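PDB 3M5K: putative NADH dehydrogenase/NAD(P)H nitroreductase from Parabacteroides distasonis, which binds flavin mononucleotide and probably works as a flavin-dependent oxidoreductase of the nitroreductase type. Local coordinates for residues A120-P125 and M142-I147. Numbering follows the deposited sequence.
Sequences AVYPYP and MPLNVI. With FMN (flavin mononucleotide), chain C.
In the FMN-dependent nitroreductase fold, strand 115-120, outermost in the sheet within this chain, lies antiparallel to strand 141-150, and residues 120-125 illustrate how a chain can leave such a sheet while keeping its hold on the neighbouring strand. A120 and N145 form the last antiparallel pair, a non-hydrogen-bonded one, with diverging side chains. Beyond it, successive amides turn to successive carbonyls: V121 N donates to L144 O at 3.0 Å, from 37° above the L144 carbonyl plane, whereas Y122 N donates to P143 O in the P143 carbonyl plane.

The V121 side chain leans onto the strand with its branches spread. CG1, anti to the backbone N (chi1 179°), meets P143 CG at 3.7 Å, the side chains crossing at roughly a right angle; CG2 settles on the N145 backbone and touches V146 CG2. An alanine here would remove both methyls and would probably loosen the packing against P143 and V146. V131 of helix 125-135 packs against both V121 and P143.

Y122 starts toward the strand, its CB 3.3 Å from P143 O, but its ring leads away. CD1 meets CG of M142, a selenomethionine, and CD2 meets L144 CD1, each at 4.0 Å, while P123, after a cis peptide in a type VI turn closed by Y124 N to V121 O, sets its CB over the ring's centre. W94 meets this ring edge-to-face, and F95 of the second subunit packs on Y122 at the dimer interface. At the flavin end, A120 N donates to FMN O4 at 3.3 Å, and A120 CB lies 3.6 Å from FMN N5.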
loop_
_atom_site.group_PDB
_atom_site.type_symbol
_atom_site.label_atom_id
_atom_site.label_comp_id
_atom_site.label_asym_id
_atom_site.label_seq_id
_atom_site.Cartn_x
_atom_site.Cartn_y
_atom_site.Cartn_z
ATOM N N ALA A 120 10.899 -8.524 0.038
ATOM C CA ALA A 120 9.891 -9.384 0.652
ATOM C C ALA A 120 10.457 -10.231 1.778
ATOM O O ALA A 120 11.592 -10.703 1.689
ATOM C CB ALA A 120 9.244 -10.299 -0.399
ATOM N N VAL A 121 9.656 -10.439 2.826
ATOM C CA VAL A 121 9.940 -11.453 3.833
ATOM C C VAL A 121 8.797 -12.483 3.804
ATOM O O VAL A 121 8.886 -13.517 3.132
ATOM C CB VAL A 121 10.232 -10.809 5.217
ATOM C CG1 VAL A 121 10.503 -11.868 6.259
ATOM C CG2 VAL A 121 11.407 -9.820 5.106
ATOM N N TYR A 122 7.671 -12.152 4.429
ATOM C CA TYR A 122 6.424 -12.832 4.186
ATOM C C TYR A 122 6.126 -12.803 2.668
ATOM O O TYR A 122 6.383 -11.775 2.007
ATOM C CB TYR A 122 5.285 -12.118 4.970
ATOM C CG TYR A 122 3.887 -12.646 4.701
ATOM C CD1 TYR A 122 3.312 -13.605 5.530
ATOM C CD2 TYR A 122 3.112 -12.135 3.655
ATOM C CE1 TYR A 122 2.004 -14.065 5.316
ATOM C CE2 TYR A 122 1.842 -12.572 3.440
ATOM C CZ TYR A 122 1.282 -13.542 4.261
ATOM O OH TYR A 122 -0.001 -13.987 4.010
ATOM N N PRO A 123 5.583 -13.911 2.118
ATOM C CA PRO A 123 5.127 -15.162 2.747
ATOM C C PRO A 123 6.156 -16.315 2.767
ATOM O O PRO A 123 5.760 -17.477 2.951
ATOM C CB PRO A 123 3.957 -15.573 1.844
ATOM C CG PRO A 123 4.440 -15.166 0.500
ATOM C CD PRO A 123 5.256 -13.912 0.685
ATOM N N TYR A 124 7.431 -15.986 2.612
ATOM C CA TYR A 124 8.489 -17.033 2.423
ATOM C C TYR A 124 9.044 -17.511 3.768
ATOM O O TYR A 124 9.746 -16.747 4.461
ATOM C CB TYR A 124 9.632 -16.486 1.569
ATOM C CG TYR A 124 9.190 -15.980 0.250
ATOM C CD1 TYR A 124 8.902 -16.859 -0.801
ATOM C CD2 TYR A 124 8.991 -14.616 0.035
ATOM C CE1 TYR A 124 8.466 -16.390 -2.015
ATOM C CE2 TYR A 124 8.563 -14.142 -1.205
ATOM C CZ TYR A 124 8.298 -15.033 -2.210
ATOM O OH TYR A 124 7.875 -14.560 -3.431
ATOM N N PRO A 125 8.743 -18.751 4.151
ATOM C CA PRO A 125 9.226 -19.201 5.466
ATOM C C PRO A 125 10.721 -19.104 5.750
ATOM O O PRO A 125 11.088 -18.911 6.914
ATOM C CB PRO A 125 8.745 -20.656 5.546
ATOM C CG PRO A 125 7.523 -20.687 4.647
ATOM C CD PRO A 125 7.905 -19.787 3.504
HETATM N N MSE A 142 4.641 -10.757 12.659
HETATM C CA MSE A 142 5.079 -11.270 11.345
HETATM C C MSE A 142 5.787 -10.189 10.547
HETATM O O MSE A 142 5.203 -9.150 10.244
HETATM C CB MSE A 142 3.876 -11.759 10.540
HETATM C CG MSE A 142 4.208 -12.261 9.139
HETATM SE SE MSE A 142 5.500 -13.722 9.129
HETATM C CE MSE A 142 4.515 -14.841 10.430
ATOM N N PRO A 143 7.051 -10.432 10.171
ATOM C CA PRO A 143 7.697 -9.462 9.285
ATOM C C PRO A 143 7.214 -9.522 7.824
ATOM O O PRO A 143 7.238 -10.593 7.191
ATOM C CB PRO A 143 9.182 -9.828 9.384
ATOM C CG PRO A 143 9.157 -11.342 9.671
ATOM C CD PRO A 143 7.974 -11.546 10.555
ATOM N N LEU A 144 6.743 -8.368 7.320
ATOM C CA LEU A 144 6.235 -8.289 5.955
ATOM C C LEU A 144 7.410 -8.138 4.980
ATOM O O LEU A 144 7.444 -8.757 3.923
ATOM C CB LEU A 144 5.281 -7.097 5.756
ATOM C CG LEU A 144 4.718 -6.967 4.317
ATOM C CD1 LEU A 144 3.952 -8.264 3.874
ATOM C CD2 LEU A 144 3.795 -5.707 4.271
ATOM N N ASN A 145 8.333 -7.266 5.341
ATOM C CA ASN A 145 9.408 -6.843 4.423
ATOM C C ASN A 145 10.615 -6.302 5.169
ATOM O O ASN A 145 10.546 -6.052 6.357
ATOM C CB ASN A 145 8.873 -5.818 3.395
ATOM C CG ASN A 145 8.182 -4.621 4.038
ATOM O OD1 ASN A 145 8.555 -4.177 5.129
ATOM N ND2 ASN A 145 7.140 -4.108 3.375
ATOM N N VAL A 146 11.728 -6.143 4.450
ATOM C CA VAL A 146 12.819 -5.298 4.888
ATOM C C VAL A 146 12.971 -4.191 3.872
ATOM O O VAL A 146 13.053 -4.440 2.657
ATOM C CB VAL A 146 14.188 -6.083 5.056
ATOM C CG1 VAL A 146 15.277 -5.114 5.619
ATOM C CG2 VAL A 146 13.995 -7.362 5.917
ATOM N N ILE A 147 13.028 -2.964 4.352
ATOM C CA ILE A 147 13.131 -1.794 3.465
ATOM C C ILE A 147 14.447 -1.057 3.771
ATOM O O ILE A 147 14.510 -0.240 4.675
ATOM C CB ILE A 147 11.909 -0.802 3.606
ATOM C CG1 ILE A 147 10.568 -1.569 3.409
ATOM C CG2 ILE A 147 12.048 0.375 2.635
ATOM C CD1 ILE A 147 9.309 -0.724 3.557
HETATM N N1 FMN C . 13.003 -6.051 -4.720
HETATM C C2 FMN C . 14.155 -6.718 -4.325
HETATM O O2 FMN C . 15.277 -6.325 -4.669
HETATM N N3 FMN C . 14.063 -7.835 -3.526
HETATM C C4 FMN C . 12.860 -8.368 -3.116
HETATM O O4 FMN C . 12.881 -9.358 -2.402
HETATM C C4A FMN C . 11.677 -7.721 -3.516
HETATM N N5 FMN C . 10.422 -8.228 -3.159
HETATM C C5A FMN C . 9.300 -7.442 -3.403
HETATM C C6 FMN C . 8.082 -7.851 -2.868
HETATM C C7 FMN C . 6.918 -7.092 -3.023
HETATM C C7M FMN C . 5.665 -7.675 -2.352
HETATM C C8 FMN C . 6.976 -5.849 -3.746
HETATM C C8M FMN C . 5.790 -4.929 -3.974
HETATM C C9 FMN C . 8.187 -5.452 -4.286
HETATM C C9A FMN C . 9.383 -6.237 -4.129
HETATM N N10 FMN C . 10.633 -5.861 -4.698
HETATM C C10 FMN C . 11.775 -6.552 -4.320
HETATM C "C1'" FMN C . 10.816 -4.646 -5.571
HETATM C "C2'" FMN C . 10.332 -4.972 -6.992
HETATM O "O2'" FMN C . 11.328 -5.689 -7.711
HETATM C "C3'" FMN C . 9.964 -3.685 -7.751
HETATM O "O3'" FMN C . 8.915 -2.984 -7.102
HETATM C "C4'" FMN C . 9.638 -3.938 -9.219
HETATM O "O4'" FMN C . 10.779 -4.438 -9.934
HETATM C "C5'" FMN C . 9.112 -2.657 -9.867
HETATM O "O5'" FMN C . 10.105 -1.646 -9.864
HETATM P P FMN C . 9.907 -0.207 -9.162
HETATM O O1P FMN C . 8.715 0.457 -9.840
HETATM O O2P FMN C . 9.723 -0.356 -7.649
HETATM O O3P FMN C . 11.183 0.552 -9.394
#